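Local atomic coordinates of pyrroline carboxylate reductase (Plasmodium falciparum, PDB entry 2RCY), a protein that binds NADP and probably catalyses the NADPH-dependent reduction of pyrroline-5-carboxylate to proline, the last step of proline synthesis. Residues A[8-13]-A[53-58]; A[179-184]-A[189-194]; A[222-225]-A[229-232]; A[21-26]-A[142-147]. All blocks are in the same frame, centred on the assembly; numbering follows the deposited sequence.

Overall arrangement
From the N terminus, strand 7-10 runs into helix 14-26, which supply the first segments of contacts 1 and 4. Contact 1 closes first, when helix 52-58 packs back on strand 7-10 in the Rossmann-type domain. Contact 4 opens before that closure and ends only at helix 135-146, so the two cross; their centres lie about 17 Å apart and they touch where F9 meets I23. The chain then enters the helical dimerisation region. There contact 2 closes the short turn between helices 169-186 and 191-211, and contact 3 the turn between helices 216-223 and 229-239. These two follow in series, about 21 Å apart between centres, and both touch the second subunit.

Contact 1: A[8-13]-A[53-58]; sequences GFMGLG and EELARH. With NAP (NADP nicotinamide-adenine-dinucleotide phosphate), chain G.
L55 reaches from helix 52-58 onto the strand 7-10 with its two methyl branches divided between targets. CG stands anti to the backbone N (chi1 -180°), which carries the branches out to the strand. CD2 rests on the bare CA of G8, at 3.8 Å, and meets CG of M10, also at 3.8 Å; CD1 lies 3.7 Å from the carbonyl O of F9. The selenomethionine side chain of M10 crosses that of L55 at a slant, and its chi1 of -56° sets the touching CG beside the backbone N. G8 suits its place because a CB there would run into CD2 of L55. F9 points the other way, into helix 14-26. The two faces of strand 7-10 are thus covered by different helices, as in a Rossmann fold, with helix and strand axes near antiparallel (155°). Beyond the strand, the G11 to G13 turn belongs to a glycine-rich GxGxxG-like sequence: G13 CA lies 3.3 Å from O5B of NADP, closeness that a side chain would prevent. L55 meets the strand through its methyls, without a polar side-chain bond, so shape and burial fit it to the strand beside the cofactor.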
# COMPACT_ATOMS: atom_id res chain seq x y z
N GLY A 8 35.34 -11.21 36.12
CA GLY A 8 34.04 -11.46 36.75
C GLY A 8 32.87 -11.05 35.87
O GLY A 8 32.84 -9.95 35.34
N PHE A 9 31.91 -11.96 35.74
CA PHE A 9 30.72 -11.72 34.92
C PHE A 9 29.46 -11.60 35.78
O PHE A 9 28.99 -12.58 36.36
CB PHE A 9 30.55 -12.83 33.88
CG PHE A 9 31.55 -12.76 32.76
CD1 PHE A 9 32.76 -13.44 32.85
CD2 PHE A 9 31.28 -12.01 31.62
CE1 PHE A 9 33.69 -13.38 31.81
CE2 PHE A 9 32.21 -11.94 30.58
CZ PHE A 9 33.41 -12.63 30.68
N MSE A 10 28.93 -10.38 35.86
CA MSE A 10 27.71 -10.13 36.61
C MSE A 10 26.50 -10.45 35.73
O MSE A 10 26.03 -9.60 34.96
CB MSE A 10 27.67 -8.68 37.12
CG MSE A 10 28.88 -8.30 37.97
SE MSE A 10 28.72 -6.62 38.95
CE MSE A 10 28.45 -5.40 37.46
N GLY A 11 26.02 -11.68 35.84
CA GLY A 11 24.94 -12.19 35.01
C GLY A 11 25.45 -13.08 33.89
O GLY A 11 26.35 -12.69 33.15
N LEU A 12 24.88 -14.28 33.78
CA LEU A 12 25.22 -15.20 32.69
C LEU A 12 24.00 -15.58 31.87
O LEU A 12 23.59 -16.74 31.84
CB LEU A 12 25.93 -16.45 33.21
CG LEU A 12 27.44 -16.48 33.47
CD1 LEU A 12 27.92 -17.92 33.43
CD2 LEU A 12 28.23 -15.65 32.47
N GLY A 13 23.42 -14.60 31.19
CA GLY A 13 22.27 -14.83 30.32
C GLY A 13 22.69 -15.36 28.97
O GLY A 13 23.61 -16.17 28.87
N GLU A 53 28.82 -8.13 44.73
CA GLU A 53 29.72 -7.35 45.59
C GLU A 53 31.01 -8.11 45.89
O GLU A 53 32.10 -7.54 45.83
CB GLU A 53 29.03 -6.97 46.90
CG GLU A 53 27.83 -6.03 46.75
CD GLU A 53 26.50 -6.74 46.54
OE1 GLU A 53 26.49 -7.91 46.10
OE2 GLU A 53 25.46 -6.13 46.83
N GLU A 54 30.87 -9.39 46.21
CA GLU A 54 32.02 -10.27 46.46
C GLU A 54 32.76 -10.61 45.17
O GLU A 54 33.95 -10.92 45.20
CB GLU A 54 31.57 -11.53 47.19
CG GLU A 54 31.30 -11.32 48.68
CD GLU A 54 30.42 -12.39 49.28
OE1 GLU A 54 29.32 -12.63 48.74
OE2 GLU A 54 30.82 -12.99 50.31
N LEU A 55 32.04 -10.55 44.05
CA LEU A 55 32.63 -10.70 42.73
C LEU A 55 33.48 -9.47 42.38
O LEU A 55 34.58 -9.60 41.85
CB LEU A 55 31.54 -10.93 41.67
CG LEU A 55 31.93 -11.11 40.20
CD1 LEU A 55 30.93 -12.02 39.50
CD2 LEU A 55 32.03 -9.78 39.46
N ALA A 56 32.95 -8.29 42.69
CA ALA A 56 33.64 -7.03 42.42
C ALA A 56 34.84 -6.82 43.34
O ALA A 56 35.82 -6.19 42.95
CB ALA A 56 32.67 -5.86 42.52
N ARG A 57 34.75 -7.35 44.56
CA ARG A 57 35.82 -7.23 45.55
C ARG A 57 36.98 -8.18 45.25
O ARG A 57 38.12 -7.90 45.65
CB ARG A 57 35.27 -7.49 46.96
N HIS A 58 36.69 -9.27 44.56
CA HIS A 58 37.69 -10.29 44.25
C HIS A 58 38.35 -10.07 42.89
O HIS A 58 39.58 -10.13 42.77
CB HIS A 58 37.06 -11.68 44.31
CG HIS A 58 38.04 -12.81 44.20
ND1 HIS A 58 38.86 -13.19 45.24
CD2 HIS A 58 38.34 -13.63 43.17
CE1 HIS A 58 39.61 -14.20 44.86
NE2 HIS A 58 39.32 -14.49 43.60
PA NAP G . 19.27 -12.23 29.58
O1A NAP G . 19.44 -13.50 28.80
O2A NAP G . 17.94 -11.94 30.23
O5B NAP G . 20.45 -12.14 30.67
C5B NAP G . 20.28 -11.53 31.95
C4B NAP G . 20.87 -12.46 33.00
O4B NAP G . 21.20 -11.74 34.19
C3B NAP G . 19.88 -13.55 33.39
O3B NAP G . 20.44 -14.83 33.08
C2B NAP G . 19.67 -13.40 34.88
O2B NAP G . 19.72 -14.66 35.56
C1B NAP G . 20.82 -12.51 35.33
N9A NAP G . 20.46 -11.60 36.45
C8A NAP G . 19.24 -11.13 36.77
N7A NAP G . 19.33 -10.33 37.85
C5A NAP G . 20.63 -10.28 38.21
C6A NAP G . 21.32 -9.63 39.23
N6A NAP G . 20.66 -8.84 40.11
N1A NAP G . 22.66 -9.80 39.33
C2A NAP G . 23.33 -10.58 38.46
N3A NAP G . 22.68 -11.21 37.47
C4A NAP G . 21.33 -11.08 37.33
O3 NAP G . 19.63 -10.98 28.63
PN NAP G . 20.91 -11.02 27.64
O1N NAP G . 20.39 -11.20 26.23
O2N NAP G . 21.95 -11.96 28.19
O5D NAP G . 21.47 -9.52 27.73
C5D NAP G . 22.18 -9.03 28.86
C4D NAP G . 22.88 -7.73 28.48
O4D NAP G . 23.76 -7.94 27.37
C3D NAP G . 21.89 -6.64 28.06
O3D NAP G . 22.19 -5.45 28.79
C2D NAP G . 22.12 -6.44 26.58
O2D NAP G . 22.02 -5.06 26.20
C1D NAP G . 23.53 -6.96 26.35
N1N NAP G . 23.73 -7.52 25.01
C2N NAP G . 23.07 -8.63 24.63
C3N NAP G . 23.27 -9.17 23.36
C7N NAP G . 22.54 -10.41 22.94
O7N NAP G . 21.64 -10.97 23.74
N7N NAP G . 22.80 -10.93 21.83
C4N NAP G . 24.17 -8.55 22.49
C5N NAP G . 24.84 -7.41 22.91
C6N NAP G . 24.60 -6.91 24.19
P2B NAP G . 18.43 -15.63 35.64
O1X NAP G . 18.79 -16.60 36.75
O2X NAP G . 17.27 -14.72 35.97
O3X NAP G . 18.35 -16.27 34.28

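Contact 2: A[179-184]-A[189-194]; sequences SLIDAG and LSRELS
This is a contact between two consecutive helices of the all-helical dimerisation region, where the end of helix 169-186 meets the start of helix 191-211 across a short connection. The backbone joins them directly: L189 N donates to G184 O over 3.0 Å, a bent bond of 139° at the hydrogen. Glycine at 184 lets S194 come close, since a CB would collide with its OG. I181 packs its CG2 branch 3.8 Å from CB of S194, and the side chain of R191 crosses I181 at about a right angle. The arginine chain, bent at chi3, carries its guanidinium past the isoleucine to D182, where NH1 forms a salt bridge with OD1 at 2.7 Å. The carboxylate meets the guanidinium at its edge, the two planes standing 79° apart. The other oxygen of D182, OD2, pairs with K243 of the second subunit, so the aspartate lies between two cations and would probably stay ionised. S190 is the N-cap of the second helix: its OG accepts from L193 N at 3.1 Å, a nearly straight bond that suits serine to this place. The small S194 fits against G184 and turns its hydroxyl back to its own helix. There OG donates to S190 O over 2.9 Å, on the opposite face of that carbonyl from S194 N.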
# COMPACT_ATOMS: atom_id res chain seq x y z
N SER A 179 15.01 -17.20 6.14
CA SER A 179 14.13 -16.92 5.00
C SER A 179 14.57 -17.63 3.72
O SER A 179 13.74 -18.10 2.95
CB SER A 179 14.04 -15.41 4.75
OG SER A 179 13.80 -14.70 5.94
N LEU A 180 15.88 -17.70 3.51
CA LEU A 180 16.44 -18.36 2.33
C LEU A 180 16.19 -19.86 2.35
O LEU A 180 15.84 -20.44 1.31
CB LEU A 180 17.94 -18.06 2.21
CG LEU A 180 18.37 -16.67 1.73
CD1 LEU A 180 19.80 -16.39 2.14
CD2 LEU A 180 18.19 -16.51 0.23
N ILE A 181 16.35 -20.48 3.52
CA ILE A 181 16.07 -21.91 3.70
C ILE A 181 14.59 -22.22 3.44
O ILE A 181 14.27 -23.17 2.72
CB ILE A 181 16.50 -22.40 5.12
CG1 ILE A 181 18.02 -22.32 5.27
CG2 ILE A 181 16.01 -23.84 5.37
CD1 ILE A 181 18.52 -22.43 6.71
N ASP A 182 13.70 -21.40 4.01
CA ASP A 182 12.25 -21.55 3.82
C ASP A 182 11.82 -21.46 2.36
O ASP A 182 10.93 -22.20 1.92
CB ASP A 182 11.49 -20.52 4.65
CG ASP A 182 11.32 -20.94 6.09
OD1 ASP A 182 11.44 -22.15 6.38
OD2 ASP A 182 11.06 -20.06 6.94
N ALA A 183 12.46 -20.56 1.61
CA ALA A 183 12.23 -20.42 0.18
C ALA A 183 12.61 -21.70 -0.56
O ALA A 183 11.93 -22.11 -1.50
CB ALA A 183 13.00 -19.23 -0.37
N GLY A 184 13.70 -22.33 -0.12
CA GLY A 184 14.17 -23.60 -0.67
C GLY A 184 13.28 -24.77 -0.30
O GLY A 184 12.96 -25.60 -1.16
N LEU A 189 13.34 -28.41 -2.16
CA LEU A 189 14.57 -28.84 -1.49
C LEU A 189 14.32 -29.25 -0.05
O LEU A 189 13.39 -28.77 0.60
CB LEU A 189 15.63 -27.73 -1.53
CG LEU A 189 16.12 -27.11 -2.84
CD1 LEU A 189 17.20 -26.09 -2.55
CD2 LEU A 189 16.63 -28.16 -3.82
N SER A 190 15.16 -30.15 0.45
CA SER A 190 15.13 -30.54 1.86
C SER A 190 15.66 -29.40 2.72
O SER A 190 16.38 -28.53 2.21
CB SER A 190 15.95 -31.82 2.09
OG SER A 190 17.34 -31.55 2.07
N ARG A 191 15.31 -29.40 4.00
CA ARG A 191 15.78 -28.38 4.94
C ARG A 191 17.30 -28.45 5.14
O ARG A 191 17.96 -27.41 5.26
CB ARG A 191 15.02 -28.50 6.27
CG ARG A 191 15.51 -27.57 7.38
CD ARG A 191 14.39 -27.22 8.35
NE ARG A 191 13.73 -25.98 7.95
CZ ARG A 191 12.50 -25.89 7.45
NH1 ARG A 191 12.02 -24.70 7.13
NH2 ARG A 191 11.75 -26.97 7.28
N GLU A 192 17.84 -29.67 5.16
CA GLU A 192 19.28 -29.88 5.33
C GLU A 192 20.07 -29.32 4.16
O GLU A 192 21.03 -28.56 4.35
CB GLU A 192 19.59 -31.37 5.52
CG GLU A 192 20.97 -31.66 6.11
CD GLU A 192 21.28 -33.14 6.22
OE1 GLU A 192 21.57 -33.60 7.35
OE2 GLU A 192 21.23 -33.85 5.20
N LEU A 193 19.66 -29.68 2.94
CA LEU A 193 20.32 -29.21 1.72
C LEU A 193 20.21 -27.69 1.56
O LEU A 193 21.19 -27.03 1.23
CB LEU A 193 19.75 -29.92 0.49
CG LEU A 193 20.26 -29.49 -0.89
CD1 LEU A 193 21.70 -29.93 -1.13
CD2 LEU A 193 19.34 -30.03 -1.98
N SER A 194 19.01 -27.16 1.80
CA SER A 194 18.77 -25.72 1.73
C SER A 194 19.73 -24.96 2.63
O SER A 194 20.33 -23.97 2.20
CB SER A 194 17.32 -25.38 2.10
OG SER A 194 16.42 -25.87 1.13

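Contact 3: A[222-225]-A[229-232]; sequences NIVS and ITAV. With NAP (NADP nicotinamide-adenine-dinucleotide phosphate), chain P.
A single water joins the two segments: it donates to S225 O over 2.6 Å and accepts from A231 N at 3.1 Å, linking the turn after helix 216-223 to an amide in the first turn of helix 229-239. Around this polar bridge the side chains meet mostly through carbon. V224 extends CG1 anti to its own backbone N (chi1 -170°), bringing that methyl to within 3.6 Å of CB of A231, while CG2 leans on the T230 methyl. The branched valine can thus touch two successive residues of the helix, and the small alanine lets it approach. T230 points toward the turn and crosses I223 at about a right angle, its CG2 3.6 Å from CG2 of I223. This pair of consecutive helices with its connecting turn lies in the dimerisation region and reaches into the cofactor pocket formed with a second subunit, whose M15, Q14 and G92 give backbone amides to the same NADP. I223 serves two sides: the CG2 that meets T230 also lies 3.4 Å from N7N of the nicotinamide carboxamide. C168 of the second subunit packs on T230 and I229. S225 turns its hydroxyl to the cofactor's pyrophosphate, OG donating to O1N over 2.8 Å. The short serine suits this turn: the carbonyl holds the water while the side chain reaches the phosphate.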
# COMPACT_ATOMS: atom_id res chain seq x y z
N ASN A 222 28.20 -8.32 -11.47
CA ASN A 222 28.87 -9.43 -12.17
C ASN A 222 28.03 -10.70 -12.24
O ASN A 222 28.15 -11.49 -13.18
CB ASN A 222 30.22 -9.74 -11.52
CG ASN A 222 31.20 -8.58 -11.59
OD1 ASN A 222 32.10 -8.47 -10.75
ND2 ASN A 222 31.04 -7.72 -12.58
N ILE A 223 27.17 -10.89 -11.24
CA ILE A 223 26.29 -12.06 -11.16
C ILE A 223 25.09 -11.96 -12.11
O ILE A 223 24.54 -12.97 -12.54
CB ILE A 223 25.84 -12.32 -9.71
CG1 ILE A 223 27.05 -12.71 -8.86
CG2 ILE A 223 24.79 -13.42 -9.63
CD1 ILE A 223 26.77 -12.78 -7.41
N VAL A 224 24.70 -10.73 -12.43
CA VAL A 224 23.54 -10.48 -13.28
C VAL A 224 23.87 -10.69 -14.76
O VAL A 224 24.36 -9.78 -15.44
CB VAL A 224 22.96 -9.06 -13.04
CG1 VAL A 224 21.62 -8.91 -13.74
CG2 VAL A 224 22.81 -8.79 -11.56
N SER A 225 23.62 -11.91 -15.24
CA SER A 225 23.75 -12.23 -16.66
C SER A 225 22.61 -11.56 -17.43
O SER A 225 21.45 -11.70 -17.04
CB SER A 225 23.72 -13.75 -16.88
OG SER A 225 24.62 -14.43 -16.03
N ILE A 229 18.49 -15.06 -14.91
CA ILE A 229 17.71 -15.46 -13.74
C ILE A 229 17.89 -14.52 -12.55
O ILE A 229 16.91 -14.15 -11.89
CB ILE A 229 18.06 -16.92 -13.32
CG1 ILE A 229 17.89 -17.87 -14.51
CG2 ILE A 229 17.20 -17.36 -12.13
CD1 ILE A 229 18.40 -19.28 -14.25
N THR A 230 19.14 -14.14 -12.28
CA THR A 230 19.49 -13.27 -11.16
C THR A 230 18.83 -11.89 -11.27
O THR A 230 18.43 -11.30 -10.27
CB THR A 230 21.02 -13.13 -11.02
OG1 THR A 230 21.58 -14.41 -10.71
CG2 THR A 230 21.39 -12.15 -9.93
N ALA A 231 18.72 -11.40 -12.51
CA ALA A 231 18.07 -10.13 -12.80
C ALA A 231 16.61 -10.10 -12.32
O ALA A 231 16.14 -9.07 -11.82
CB ALA A 231 18.14 -9.83 -14.28
N VAL A 232 15.92 -11.22 -12.46
CA VAL A 232 14.52 -11.36 -12.04
C VAL A 232 14.39 -11.39 -10.51
O VAL A 232 13.48 -10.78 -9.95
CB VAL A 232 13.86 -12.59 -12.71
CG1 VAL A 232 12.50 -12.90 -12.10
CG2 VAL A 232 13.72 -12.37 -14.21
PA NAP P . 28.41 -12.75 -19.68
O1A NAP P . 29.21 -11.96 -18.67
O2A NAP P . 27.63 -12.00 -20.74
O5B NAP P . 29.39 -13.82 -20.37
C5B NAP P . 29.19 -14.32 -21.69
C4B NAP P . 30.53 -14.41 -22.42
O4B NAP P . 30.44 -15.24 -23.58
C3B NAP P . 31.01 -13.04 -22.88
O3B NAP P . 32.25 -12.72 -22.25
C2B NAP P . 31.19 -13.16 -24.39
O2B NAP P . 32.42 -12.56 -24.82
C1B NAP P . 31.18 -14.66 -24.66
N9A NAP P . 30.59 -15.00 -25.99
C8A NAP P . 29.70 -14.26 -26.68
N7A NAP P . 29.40 -14.89 -27.84
C5A NAP P . 30.11 -16.04 -27.87
C6A NAP P . 30.21 -17.08 -28.79
N6A NAP P . 29.49 -17.05 -29.94
N1A NAP P . 31.03 -18.12 -28.53
C2A NAP P . 31.74 -18.16 -27.39
N3A NAP P . 31.66 -17.17 -26.48
C4A NAP P . 30.85 -16.10 -26.70
O3 NAP P . 27.38 -13.70 -18.88
PN NAP P . 27.81 -14.48 -17.53
O1N NAP P . 27.26 -13.71 -16.36
O2N NAP P . 29.29 -14.79 -17.60
O5D NAP P . 27.00 -15.86 -17.63
C5D NAP P . 27.30 -16.84 -18.63
C4D NAP P . 26.53 -18.12 -18.33
O4D NAP P . 26.82 -18.58 -17.00
C3D NAP P . 25.03 -17.92 -18.42
O3D NAP P . 24.48 -18.96 -19.22
C2D NAP P . 24.52 -18.01 -16.99
O2D NAP P . 23.25 -18.67 -16.91
C1D NAP P . 25.60 -18.80 -16.27
N1N NAP P . 25.74 -18.41 -14.86
C2N NAP P . 26.18 -17.19 -14.51
C3N NAP P . 26.31 -16.83 -13.17
C7N NAP P . 26.81 -15.47 -12.79
O7N NAP P . 27.09 -14.56 -13.72
N7N NAP P . 26.99 -15.20 -11.57
C4N NAP P . 25.97 -17.75 -12.18
C5N NAP P . 25.52 -19.01 -12.56
C6N NAP P . 25.41 -19.31 -13.92
P2B NAP P . 32.54 -10.98 -25.11
O1X NAP P . 33.80 -10.87 -25.93
O2X NAP P . 31.27 -10.61 -25.85
O3X NAP P . 32.65 -10.35 -23.73
O HOH W 1 20.76 -12.45 -14.61

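Contact 4: A[21-26]-A[142-147]; sequences HGIANA and NDIFNS
I144 meets I23 methyl to methyl: its CG2 branch lies 3.7 Å from CD1 of I23, the two side chains crossing obliquely. Both chains keep CG1 beside the backbone N, but they use different ends. I144 offers its short branch, anti to the backbone N, whereas I23 reaches out along its longer arm, whose chi2 of 159° keeps it extended. Being apolar, the pair suits the buried part of the seam between the helices. The next residue, F145, meets F125 and I151 on the sheet, and the same CG2 of I144 stands 4.0 Å above the centre of its ring, so this methyl touches both an isoleucine methyl and an aromatic face. Here helix 14-26, which follows the first strand of the Rossmann-type domain, lies beside helix 135-146, a later helix that leads to strand 149-153. I23 also packs on L7 and F9, so its side chain touches both strand 7-10 and I144. N146 follows, its OD1 accepting from I151 N of strand 149-153. The segment ends at S147, close to A26, where CB of the alanine lies 3.5 Å from OG of the serine. A small residue on each side permits the approach of 5.7 Å between CA of A26 and CA of S147. The hydroxyl donates back to I144 O over 2.7 Å, from above the carbonyl plane.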
# COMPACT_ATOMS: atom_id res chain seq x y z
N HIS A 21 32.11 -18.02 27.83
CA HIS A 21 32.63 -19.24 27.21
C HIS A 21 33.50 -18.94 25.99
O HIS A 21 34.34 -19.76 25.62
CB HIS A 21 31.49 -20.19 26.85
CG HIS A 21 30.64 -20.61 28.01
ND1 HIS A 21 29.27 -20.51 28.01
CD2 HIS A 21 30.98 -21.12 29.22
CE1 HIS A 21 28.79 -20.94 29.16
NE2 HIS A 21 29.81 -21.32 29.92
N GLY A 22 33.29 -17.78 25.38
CA GLY A 22 34.11 -17.33 24.26
C GLY A 22 35.54 -17.03 24.68
O GLY A 22 36.48 -17.35 23.95
N ILE A 23 35.68 -16.42 25.85
CA ILE A 23 36.99 -16.11 26.42
C ILE A 23 37.61 -17.36 27.06
O ILE A 23 38.83 -17.56 27.00
CB ILE A 23 36.91 -14.95 27.46
CG1 ILE A 23 36.27 -13.72 26.82
CG2 ILE A 23 38.29 -14.59 27.99
CD1 ILE A 23 35.67 -12.73 27.81
N ALA A 24 36.76 -18.20 27.64
CA ALA A 24 37.19 -19.46 28.28
C ALA A 24 37.84 -20.42 27.28
O ALA A 24 38.85 -21.06 27.60
CB ALA A 24 36.02 -20.13 28.98
N ASN A 25 37.26 -20.52 26.09
CA ASN A 25 37.79 -21.38 25.03
C ASN A 25 39.01 -20.79 24.33
O ASN A 25 39.80 -21.52 23.72
CB ASN A 25 36.69 -21.70 24.00
CG ASN A 25 35.57 -22.55 24.58
OD1 ASN A 25 35.70 -23.13 25.66
ND2 ASN A 25 34.47 -22.64 23.85
N ALA A 26 39.17 -19.47 24.43
CA ALA A 26 40.29 -18.76 23.82
C ALA A 26 41.60 -18.96 24.59
O ALA A 26 42.68 -18.77 24.04
CB ALA A 26 39.97 -17.28 23.69
N ASN A 142 41.47 -4.84 24.57
CA ASN A 142 41.77 -5.35 23.23
C ASN A 142 42.11 -6.84 23.18
O ASN A 142 41.59 -7.56 22.32
CB ASN A 142 42.89 -4.53 22.57
CG ASN A 142 42.36 -3.36 21.77
OD1 ASN A 142 41.72 -2.46 22.30
ND2 ASN A 142 42.64 -3.37 20.47
N ASP A 143 42.96 -7.29 24.10
CA ASP A 143 43.42 -8.68 24.12
C ASP A 143 42.33 -9.67 24.52
O ASP A 143 42.32 -10.81 24.06
CB ASP A 143 44.63 -8.84 25.04
CG ASP A 143 45.83 -8.02 24.58
OD1 ASP A 143 45.85 -7.54 23.43
OD2 ASP A 143 46.76 -7.86 25.40
N ILE A 144 41.42 -9.23 25.40
CA ILE A 144 40.31 -10.06 25.86
C ILE A 144 39.33 -10.38 24.73
O ILE A 144 38.90 -11.52 24.57
CB ILE A 144 39.57 -9.42 27.07
CG1 ILE A 144 40.39 -9.59 28.35
CG2 ILE A 144 38.18 -10.04 27.27
CD1 ILE A 144 39.93 -8.74 29.53
N PHE A 145 39.01 -9.37 23.93
CA PHE A 145 38.00 -9.51 22.88
C PHE A 145 38.57 -9.91 21.51
O PHE A 145 37.87 -10.50 20.70
CB PHE A 145 37.13 -8.25 22.79
CG PHE A 145 36.40 -7.93 24.08
CD1 PHE A 145 35.33 -8.71 24.50
CD2 PHE A 145 36.80 -6.86 24.87
CE1 PHE A 145 34.66 -8.43 25.69
CE2 PHE A 145 36.13 -6.56 26.06
CZ PHE A 145 35.07 -7.35 26.47
N ASN A 146 39.85 -9.60 21.27
CA ASN A 146 40.54 -10.08 20.07
C ASN A 146 40.87 -11.57 20.12
O ASN A 146 41.20 -12.17 19.10
CB ASN A 146 41.81 -9.26 19.78
CG ASN A 146 41.54 -8.03 18.93
OD1 ASN A 146 40.71 -8.04 18.02
ND2 ASN A 146 42.26 -6.95 19.23
N SER A 147 40.76 -12.15 21.31
CA SER A 147 40.97 -13.59 21.50
C SER A 147 39.77 -14.40 21.02
O SER A 147 39.90 -15.58 20.67
CB SER A 147 41.27 -13.90 22.97
OG SER A 147 40.10 -13.81 23.77